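Local atomic coordinates of glycerate dehydrogenase (Bacillus sp. 5mfcol3.1, PDB entry 6P2I), a protein that reduces acyclic imino acids, apparently with NADPH as the hydride donor, and belongs to the D-isomer specific 2-hydroxyacid dehydrogenase family. Residues 147-151 with 169-173. Sequence-based numbering, arbitrary orientation.
Sequences LIGIG and IGLNK. With NAP (NADP nicotinamide-adenine-dinucleotide phosphate), chain C.
Leu147 and Leu171 join the two parallel strands of the first beta-alpha-beta unit of a Rossmann domain (144-148 and 167-171, linked by helix 152-163), just where the NADP adenosine binds. Leu147 N donates to Ile169 O, Leu171 N returns a bond to Leu147 O (3.0 Å), and Gly149 N, already in the glycine-rich loop, extends the ladder to Leu171 O (2.9 Å). The inner part is close-packed. On one face, Ile148 CG2 lies alongside Leu171 CD1 at 4.1 Å, both side chains covered by Ile186 and Leu189 of helix 186-192. On the face of Leu147, Gly170 has no side chain, and a beta carbon there would run into Ile150 CG2.

Ile150 reaches back across the strand end: with CG1 between the backbone N and the carbonyl carbon (chi1 46°), this branch rests 3.6 Å from Leu171 O and also meets Asn172 CB, while CD1 continues towards Asn172 ND2. Cut back to an alanine, this side chain would lose CG1, CG2 and CD1, which is likely to open a gap over Gly170 and Leu171 and leave the Asn172 side chain less firmly packed.

Towards the ends of the two segments, cofactor and water take over from protein packing. Leu171 CD1 touches adenine C2A, and Ile150 N donates to ribose O3B (3.0 Å). Asn172 ND2, bonded to Arg176 O, also donates to a water that gives a hydrogen to phosphate oxygen O2X. A grip on the 2'-phosphate, consistent with a preference for NADP, comes from the exposed Lys173: its chain bends at chi3 and chi4 (44° and 69°) past the adenine, and NZ donates to O1X at 3.0 Å.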
ATOM      1  N   LEU A 147     -13.187  -7.847   8.836  1.00 20.51           N
ATOM      2  CA  LEU A 147     -13.973  -6.900   8.052  1.00 19.46           C
ATOM      3  C   LEU A 147     -15.304  -6.688   8.762  1.00 20.72           C
ATOM      4  O   LEU A 147     -16.115  -7.613   8.864  1.00 22.56           O
ATOM      5  CB  LEU A 147     -14.161  -7.424   6.630  1.00 18.92           C
ATOM      6  CG  LEU A 147     -12.857  -7.808   5.912  1.00 20.33           C
ATOM      7  CD1 LEU A 147     -13.124  -8.478   4.559  1.00 20.65           C
ATOM      8  CD2 LEU A 147     -11.978  -6.578   5.736  1.00 22.76           C
ATOM      9  N   ILE A 148     -15.520  -5.477   9.279  1.00 19.86           N
ATOM     10  CA  ILE A 148     -16.790  -5.118   9.900  1.00 19.60           C
ATOM     11  C   ILE A 148     -17.664  -4.579   8.770  1.00 25.63           C
ATOM     12  O   ILE A 148     -17.545  -3.415   8.373  1.00 23.91           O
ATOM     13  CB  ILE A 148     -16.609  -4.106  11.034  1.00 20.25           C
ATOM     14  CG1 ILE A 148     -15.701  -4.674  12.126  1.00 24.20           C
ATOM     15  CG2 ILE A 148     -17.979  -3.676  11.615  1.00 20.66           C
ATOM     16  CD1 ILE A 148     -15.300  -3.655  13.183  1.00 26.47           C
ATOM     17  N   GLY A 149     -18.524  -5.443   8.231  1.00 21.77           N
ATOM     18  CA  GLY A 149     -19.227  -5.155   6.994  1.00 22.60           C
ATOM     19  C   GLY A 149     -18.598  -5.922   5.852  1.00 23.97           C
ATOM     20  O   GLY A 149     -17.398  -5.776   5.590  1.00 22.38           O
ATOM     21  N   ILE A 150     -19.383  -6.772   5.189  1.00 22.35           N
ATOM     22  CA  ILE A 150     -18.860  -7.663   4.163  1.00 19.06           C
ATOM     23  C   ILE A 150     -19.822  -7.647   2.983  1.00 24.65           C
ATOM     24  O   ILE A 150     -20.240  -8.699   2.477  1.00 22.40           O
ATOM     25  CB  ILE A 150     -18.623  -9.085   4.719  1.00 22.96           C
ATOM     26  CG1 ILE A 150     -19.824  -9.563   5.542  1.00 22.71           C
ATOM     27  CG2 ILE A 150     -17.377  -9.114   5.591  1.00 23.27           C
ATOM     28  CD1 ILE A 150     -19.609 -10.942   6.166  1.00 21.42           C
ATOM     29  N   GLY A 151     -20.170  -6.445   2.541  1.00 20.14           N
ATOM     30  CA  GLY A 151     -20.994  -6.212   1.372  1.00 20.96           C
ATOM     31  C   GLY A 151     -20.141  -5.976   0.143  1.00 22.15           C
ATOM     32  O   GLY A 151     -19.139  -6.667  -0.074  1.00 21.50           O
ATOM     33  N   ILE A 169     -11.696 -12.824   8.296  1.00 19.37           N
ATOM     34  CA  ILE A 169     -12.884 -12.985   9.117  1.00 20.28           C
ATOM     35  C   ILE A 169     -13.716 -11.712   8.977  1.00 21.04           C
ATOM     36  O   ILE A 169     -13.256 -10.692   8.461  1.00 21.59           O
ATOM     37  CB  ILE A 169     -12.554 -13.302  10.594  1.00 21.62           C
ATOM     38  CG1 ILE A 169     -11.918 -12.096  11.292  1.00 20.40           C
ATOM     39  CG2 ILE A 169     -11.658 -14.555  10.703  1.00 24.19           C
ATOM     40  CD1 ILE A 169     -11.521 -12.363  12.737  1.00 24.39           C
ATOM     41  N   GLY A 170     -14.969 -11.784   9.404  1.00 22.41           N
ATOM     42  CA  GLY A 170     -15.826 -10.641   9.159  1.00 20.77           C
ATOM     43  C   GLY A 170     -17.185 -10.824   9.788  1.00 23.45           C
ATOM     44  O   GLY A 170     -17.490 -11.860  10.391  1.00 26.46           O
ATOM     45  N   LEU A 171     -18.004  -9.788   9.650  1.00 22.52           N
ATOM     46  CA  LEU A 171     -19.341  -9.839  10.213  1.00 23.61           C
ATOM     47  C   LEU A 171     -20.263  -8.964   9.394  1.00 24.74           C
ATOM     48  O   LEU A 171     -19.842  -7.973   8.788  1.00 24.54           O
ATOM     49  CB  LEU A 171     -19.376  -9.405  11.686  1.00 25.81           C
ATOM     50  CG  LEU A 171     -19.053  -7.969  12.100  1.00 31.36           C
ATOM     51  CD1 LEU A 171     -20.281  -7.090  12.058  1.00 33.08           C
ATOM     52  CD2 LEU A 171     -18.496  -7.957  13.509  1.00 32.39           C
ATOM     53  N   ASN A 172     -21.533  -9.350   9.389  1.00 23.96           N
ATOM     54  CA  ASN A 172     -22.587  -8.552   8.805  1.00 21.58           C
ATOM     55  C   ASN A 172     -23.751  -8.557   9.789  1.00 23.46           C
ATOM     56  O   ASN A 172     -23.634  -9.041  10.920  1.00 27.60           O
ATOM     57  CB  ASN A 172     -22.959  -9.071   7.406  1.00 23.39           C
ATOM     58  CG  ASN A 172     -23.466 -10.512   7.418  1.00 26.25           C
ATOM     59  OD1 ASN A 172     -23.812 -11.062   8.462  1.00 26.10           O
ATOM     60  ND2 ASN A 172     -23.505 -11.128   6.241  1.00 26.41           N
ATOM     61  N   LYS A 173     -24.879  -8.004   9.361  1.00 22.71           N
ATOM     62  CA  LYS A 173     -26.061  -7.887  10.203  1.00 25.80           C
ATOM     63  C   LYS A 173     -27.044  -9.031   9.996  1.00 23.89           C
ATOM     64  O   LYS A 173     -27.597  -9.557  10.970  1.00 31.70           O
ATOM     65  CB  LYS A 173     -26.749  -6.541   9.921  1.00 31.96           C
ATOM     66  CG  LYS A 173     -28.153  -6.393  10.480  1.00 46.43           C
ATOM     67  CD  LYS A 173     -28.824  -5.115   9.967  1.00 62.41           C
ATOM     68  CE  LYS A 173     -28.598  -4.897   8.464  1.00 65.57           C
ATOM     69  NZ  LYS A 173     -29.315  -5.888   7.603  1.00 58.66           N
TER
HETATM   70  PA  NAP C 401     -23.064  -2.656   1.391  1.00 21.62           P
HETATM   71  O1A NAP C 401     -24.461  -2.190   1.747  1.00 22.64           O
HETATM   72  O2A NAP C 401     -22.849  -3.471   0.150  1.00 21.02           O
HETATM   73  O5B NAP C 401     -22.509  -3.504   2.626  1.00 22.26           O
HETATM   74  C5B NAP C 401     -22.738  -3.092   3.970  1.00 22.60           C
HETATM   75  C4B NAP C 401     -22.275  -4.227   4.875  1.00 23.10           C
HETATM   76  O4B NAP C 401     -22.412  -3.782   6.227  1.00 25.29           O
HETATM   77  C3B NAP C 401     -23.150  -5.477   4.737  1.00 21.31           C
HETATM   78  O3B NAP C 401     -22.356  -6.642   5.035  1.00 23.54           O
HETATM   79  C2B NAP C 401     -24.171  -5.313   5.836  1.00 24.59           C
HETATM   80  O2B NAP C 401     -24.713  -6.547   6.279  1.00 24.99           O
HETATM   81  C1B NAP C 401     -23.277  -4.703   6.900  1.00 26.11           C
HETATM   82  N9A NAP C 401     -24.070  -4.056   7.956  1.00 24.92           N
HETATM   83  C8A NAP C 401     -25.055  -3.150   7.794  1.00 26.79           C
HETATM   84  N7A NAP C 401     -25.571  -2.797   8.997  1.00 25.88           N
HETATM   85  C5A NAP C 401     -24.914  -3.508   9.932  1.00 30.94           C
HETATM   86  C6A NAP C 401     -24.956  -3.623  11.403  1.00 32.67           C
HETATM   87  N6A NAP C 401     -25.836  -2.890  12.126  1.00 31.48           N
HETATM   88  N1A NAP C 401     -24.088  -4.476  11.986  1.00 30.10           N
HETATM   89  C2A NAP C 401     -23.203  -5.212  11.278  1.00 31.41           C
HETATM   90  N3A NAP C 401     -23.100  -5.167   9.936  1.00 25.00           N
HETATM   91  C4A NAP C 401     -23.927  -4.339   9.237  1.00 25.99           C
HETATM   92  O3  NAP C 401     -22.153  -1.324   1.445  1.00 20.57           O
HETATM   93  PN  NAP C 401     -20.780  -1.043   0.655  1.00 21.00           P
HETATM   94  O1N NAP C 401     -21.064  -0.765  -0.799  1.00 22.24           O
HETATM   95  O2N NAP C 401     -19.771  -2.119   0.991  1.00 20.02           O
HETATM   96  O5D NAP C 401     -20.353   0.350   1.332  1.00 21.87           O
HETATM   97  C5D NAP C 401     -20.112   0.422   2.742  1.00 21.60           C
HETATM   98  C4D NAP C 401     -19.829   1.858   3.161  1.00 23.08           C
HETATM   99  O4D NAP C 401     -18.612   2.290   2.561  1.00 23.54           O
HETATM  100  C3D NAP C 401     -20.846   2.876   2.664  1.00 24.46           C
HETATM  101  O3D NAP C 401     -22.018   2.936   3.490  1.00 26.25           O
HETATM  102  C2D NAP C 401     -20.039   4.166   2.678  1.00 23.48           C
HETATM  103  O2D NAP C 401     -20.277   4.864   3.907  1.00 25.44           O
HETATM  104  C1D NAP C 401     -18.580   3.711   2.581  1.00 21.91           C
HETATM  105  N1N NAP C 401     -17.957   4.233   1.359  1.00 24.53           N
HETATM  106  C2N NAP C 401     -16.838   4.972   1.453  1.00 24.42           C
HETATM  107  C3N NAP C 401     -16.227   5.500   0.318  1.00 22.20           C
HETATM  108  C7N NAP C 401     -14.988   6.351   0.448  1.00 24.82           C
HETATM  109  O7N NAP C 401     -14.649   7.057  -0.491  1.00 26.71           O
HETATM  110  N7N NAP C 401     -14.306   6.378   1.602  1.00 21.84           N
HETATM  111  C4N NAP C 401     -16.798   5.250  -0.932  1.00 25.25           C
HETATM  112  C5N NAP C 401     -17.966   4.488  -1.007  1.00 22.28           C
HETATM  113  C6N NAP C 401     -18.521   3.984   0.165  1.00 23.32           C
HETATM  114  P2B NAP C 401     -25.983  -7.260   5.582  1.00 26.02           P
HETATM  115  O1X NAP C 401     -27.082  -6.211   5.560  1.00 27.02           O
HETATM  116  O2X NAP C 401     -25.523  -7.627   4.197  1.00 30.92           O
HETATM  117  O3X NAP C 401     -26.229  -8.459   6.458  1.00 27.96           O
HETATM  118  O   HOH W   1     -23.319  -8.962   4.074  1.00 28.35           O